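PDB 4GVB: KP6 killer toxin subunit alpha from Ustilago maydis virus P6, which is one half of a secreted heterodimeric antifungal toxin and recognises receptors on sensitive fungal cells before the beta subunit joins in killing them. Local coordinates for residues Asn59-Tyr62 and Ser63-Ser67; Cys51-Asp55 and Asp56-Gln60. One frame throughout, in Å; residues are numbered along the deposited sequence.

Interaction 1: residues Asn59-Tyr62 and Ser63-Ser67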
# COMPACT_ATOMS: atom_id res chain seq x y z
N ASN A 59 -6.94 -6.65 -14.52
CA ASN A 59 -7.99 -5.72 -14.10
C ASN A 59 -8.15 -5.70 -12.59
O ASN A 59 -8.23 -4.63 -11.97
CB ASN A 59 -9.33 -6.09 -14.74
CG ASN A 59 -10.32 -4.95 -14.72
OD1 ASN A 59 -9.96 -3.79 -14.98
ND2 ASN A 59 -11.57 -5.26 -14.40
N GLN A 60 -8.23 -6.89 -12.00
CA GLN A 60 -8.30 -7.04 -10.56
C GLN A 60 -7.10 -6.37 -9.90
O GLN A 60 -7.26 -5.57 -8.98
CB GLN A 60 -8.37 -8.52 -10.15
CG GLN A 60 -9.65 -9.24 -10.56
CD GLN A 60 -9.63 -9.78 -12.00
OE1 GLN A 60 -8.81 -9.38 -12.83
NE2 GLN A 60 -10.55 -10.70 -12.30
N PHE A 61 -5.89 -6.71 -10.35
CA PHE A 61 -4.70 -6.15 -9.74
C PHE A 61 -4.72 -4.62 -9.85
O PHE A 61 -4.32 -3.90 -8.92
CB PHE A 61 -3.44 -6.74 -10.37
CG PHE A 61 -2.18 -6.31 -9.68
CD1 PHE A 61 -1.87 -6.82 -8.44
CD2 PHE A 61 -1.33 -5.39 -10.27
CE1 PHE A 61 -0.72 -6.42 -7.78
CE2 PHE A 61 -0.18 -4.97 -9.60
CZ PHE A 61 0.12 -5.50 -8.37
N TYR A 62 -5.20 -4.14 -10.99
CA TYR A 62 -5.29 -2.70 -11.21
C TYR A 62 -6.16 -2.03 -10.15
O TYR A 62 -5.87 -0.91 -9.72
CB TYR A 62 -5.87 -2.37 -12.58
CG TYR A 62 -6.10 -0.87 -12.75
CD1 TYR A 62 -5.04 -0.02 -13.02
CD2 TYR A 62 -7.36 -0.32 -12.60
CE1 TYR A 62 -5.24 1.36 -13.17
CE2 TYR A 62 -7.57 1.05 -12.73
CZ TYR A 62 -6.51 1.87 -13.02
OH TYR A 62 -6.72 3.22 -13.15
N SER A 63 -7.24 -2.69 -9.76
CA SER A 63 -8.16 -2.10 -8.81
C SER A 63 -7.46 -1.93 -7.48
O SER A 63 -7.75 -0.99 -6.74
CB SER A 63 -9.43 -2.95 -8.64
OG SER A 63 -9.21 -4.00 -7.72
N HIS A 64 -6.53 -2.83 -7.17
CA HIS A 64 -5.76 -2.70 -5.94
C HIS A 64 -4.79 -1.52 -6.03
O HIS A 64 -4.80 -0.64 -5.16
CB HIS A 64 -5.03 -4.01 -5.58
CG HIS A 64 -4.12 -3.87 -4.41
ND1 HIS A 64 -2.75 -3.72 -4.54
CD2 HIS A 64 -4.37 -3.83 -3.08
CE1 HIS A 64 -2.20 -3.59 -3.34
NE2 HIS A 64 -3.17 -3.66 -2.44
N CYS A 65 -3.95 -1.49 -7.07
CA CYS A 65 -3.01 -0.37 -7.21
C CYS A 65 -3.77 0.94 -7.19
O CYS A 65 -3.37 1.89 -6.52
CB CYS A 65 -2.20 -0.47 -8.51
SG CYS A 65 -1.04 -1.85 -8.50
N SER A 66 -4.88 0.99 -7.93
CA SER A 66 -5.71 2.19 -8.02
C SER A 66 -6.38 2.59 -6.70
O SER A 66 -6.55 3.78 -6.42
CB SER A 66 -6.75 2.02 -9.13
OG SER A 66 -7.69 3.08 -9.10
N SER A 67 -6.76 1.60 -5.89
CA SER A 67 -7.34 1.87 -4.57
C SER A 67 -6.34 2.61 -3.67
O SER A 67 -6.73 3.36 -2.75
CB SER A 67 -7.80 0.58 -3.88
OG SER A 67 -6.72 -0.18 -3.34
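F61 and C65 meet one turn apart on the helix 58-67, and so do Y62 and S66; each pair sets a small side chain against an aromatic ring. F61 sends its ring off with CG anti to the backbone N (chi1 -173°), and the SG of C65 comes at the ring obliquely, 3.4 Å from CE2 of F61, a sulfur-aromatic contact. Sulfur is large and polarisable, which suits it to contact with an aromatic ring. In the second pair the CB of S66 lies over one face of the Y62 ring, offset toward the rim and 3.8 Å from CE2 of Y62, a CH-pi contact. The short serine offers its CB to the ring within one helical turn.

The backbone supplies regular helical bonds: C65 N to F61 O at 3.1 Å, and S66 N to Y62 O at 2.8 Å. S63 N likewise bonds to N59 O at 3.1 Å.

Two serine hydroxyls add bonds to the carbonyls three residues back. With chi1 at 83°, the OG of S63 turns back along the helix and donates to Q60 O at 2.8 Å, in the carbonyl plane and on a lone pair. S67 OG does the same to H64 O at 2.7 Å. Serine suits these exposed positions because its short hydroxyl can be satisfied by its own helix.

The buried side of the helix faces the sheet. C65 is tied by a disulfide to C18 on the strand 14-19, where F61 also packs on C16 and C18. F61 and Y62 both touch M72 of the strand 71-76, while F61 on T31 and H64 on A33 join this helix to the helix 28-33.

Interaction 2: residues Cys51-Asp55 and Asp56-Gln60; sequences CLFSD and DLRNQ
D56 OD1 is gripped by two nitrogens of R58, its backbone N and its NE, which reach the oxygen from opposite faces of the carboxylate plane. The bond from R58 N, 3.2 Å to D56 OD1, closes an Asx turn leading into the helix 58-67, whose N-cap position is L57. R58 NE lies 2.8 Å from the same OD1, and NH2 of R58 makes a salt bridge to D56 OD2 at 2.7 Å. The side-on, two-pronged grip goes with a bend at chi3 (-59°), which brings the guanidinium edge back to the aspartate; its plane nearly contains OD1. Aspartate is short enough to serve both the backbone and the arginine, and R58 also makes a cation-pi contact with W14.

D55 O takes a weak bond from L57 N across the inverse gamma turn centred on D56. OD2 of D55 makes a salt bridge with K41 and accepts a hydrogen bond from N2.

On the strand side of the turn, F53, at the end of the strand 50-53, presents a broad apolar face that leucine can cover. L57 CB sits over the centre of the F53 ring, 3.6 Å from its centroid, and L57 CD1 reaches F53 CB at 3.8 Å.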
# COMPACT_ATOMS: atom_id res chain seq x y z
N CYS A 51 4.24 -8.87 -9.39
CA CYS A 51 3.18 -9.87 -9.27
C CYS A 51 2.93 -10.56 -10.60
O CYS A 51 2.58 -9.91 -11.58
CB CYS A 51 1.87 -9.26 -8.77
SG CYS A 51 0.61 -10.50 -8.24
N LEU A 52 3.07 -11.88 -10.60
CA LEU A 52 2.94 -12.67 -11.81
C LEU A 52 1.68 -13.52 -11.78
O LEU A 52 1.23 -13.94 -10.72
CB LEU A 52 4.21 -13.52 -12.02
CG LEU A 52 5.44 -12.71 -12.45
CD1 LEU A 52 6.01 -11.94 -11.30
CD2 LEU A 52 6.52 -13.61 -13.06
N PHE A 53 1.10 -13.74 -12.96
CA PHE A 53 -0.02 -14.65 -13.10
C PHE A 53 -0.21 -15.14 -14.54
O PHE A 53 0.23 -14.50 -15.52
CB PHE A 53 -1.34 -14.07 -12.53
CG PHE A 53 -1.48 -12.58 -12.67
CD1 PHE A 53 -1.81 -12.00 -13.89
CD2 PHE A 53 -1.27 -11.75 -11.56
CE1 PHE A 53 -1.93 -10.61 -14.00
CE2 PHE A 53 -1.39 -10.36 -11.67
CZ PHE A 53 -1.71 -9.79 -12.89
N SER A 54 -0.87 -16.28 -14.66
CA SER A 54 -1.14 -16.87 -15.97
C SER A 54 -2.51 -16.39 -16.45
O SER A 54 -2.64 -15.82 -17.53
CB SER A 54 -1.09 -18.41 -15.90
OG SER A 54 -1.47 -18.98 -17.13
N ASP A 55 -3.53 -16.60 -15.63
CA ASP A 55 -4.83 -16.03 -15.94
C ASP A 55 -4.67 -14.50 -15.98
O ASP A 55 -3.78 -13.95 -15.34
CB ASP A 55 -5.88 -16.44 -14.90
CG ASP A 55 -6.27 -17.91 -15.02
OD1 ASP A 55 -5.97 -18.54 -16.06
OD2 ASP A 55 -6.89 -18.43 -14.07
N ASP A 56 -5.52 -13.84 -16.74
CA ASP A 56 -5.40 -12.39 -16.90
C ASP A 56 -6.03 -11.67 -15.71
O ASP A 56 -7.21 -11.31 -15.76
CB ASP A 56 -6.06 -11.94 -18.19
CG ASP A 56 -5.79 -10.49 -18.50
OD1 ASP A 56 -5.22 -9.81 -17.63
OD2 ASP A 56 -6.16 -10.04 -19.60
N LEU A 57 -5.25 -11.47 -14.66
CA LEU A 57 -5.74 -10.82 -13.45
C LEU A 57 -5.39 -9.33 -13.45
O LEU A 57 -5.43 -8.68 -12.40
CB LEU A 57 -5.12 -11.49 -12.22
CG LEU A 57 -5.31 -13.01 -12.10
CD1 LEU A 57 -4.67 -13.54 -10.82
CD2 LEU A 57 -6.78 -13.40 -12.14
N ARG A 58 -5.04 -8.79 -14.61
CA ARG A 58 -4.63 -7.39 -14.71
C ARG A 58 -5.69 -6.41 -14.18
O ARG A 58 -5.36 -5.44 -13.47
CB ARG A 58 -4.25 -7.03 -16.16
CG ARG A 58 -2.88 -7.56 -16.61
CD ARG A 58 -2.62 -7.23 -18.07
NE ARG A 58 -3.65 -7.82 -18.92
CZ ARG A 58 -3.77 -7.60 -20.23
NH1 ARG A 58 -2.92 -6.79 -20.84
NH2 ARG A 58 -4.74 -8.18 -20.92
N ASN A 59 -6.94 -6.65 -14.52
CA ASN A 59 -7.99 -5.72 -14.10
C ASN A 59 -8.15 -5.70 -12.59
O ASN A 59 -8.23 -4.63 -11.97
CB ASN A 59 -9.33 -6.09 -14.74
CG ASN A 59 -10.32 -4.95 -14.72
OD1 ASN A 59 -9.96 -3.79 -14.98
ND2 ASN A 59 -11.57 -5.26 -14.40
N GLN A 60 -8.23 -6.89 -12.00
CA GLN A 60 -8.30 -7.04 -10.56
C GLN A 60 -7.10 -6.37 -9.90
O GLN A 60 -7.26 -5.57 -8.98
CB GLN A 60 -8.37 -8.52 -10.15
CG GLN A 60 -9.65 -9.24 -10.56
CD GLN A 60 -9.63 -9.78 -12.00
OE1 GLN A 60 -8.81 -9.38 -12.83
NE2 GLN A 60 -10.55 -10.70 -12.30

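In the fold
The two contacts follow one another along the chain and share N59 and Q60. Interaction 2 carries the polypeptide out of the strand 50-53 into the helix 58-67, and interaction 1 continues that helix to its end. Their centres lie about 10 Å apart, yet they touch directly where F61 CE1 packs 4.0 Å from C51 CB, so a side chain of the helix packs on the strand that precedes it. Each contact also holds half of a disulfide: C65 with C18 joins the helix to the strand 14-19, whereas C51 with C35 joins the strand 50-53 to the residues just after the helix 28-33 in this small, disulfide-rich subunit.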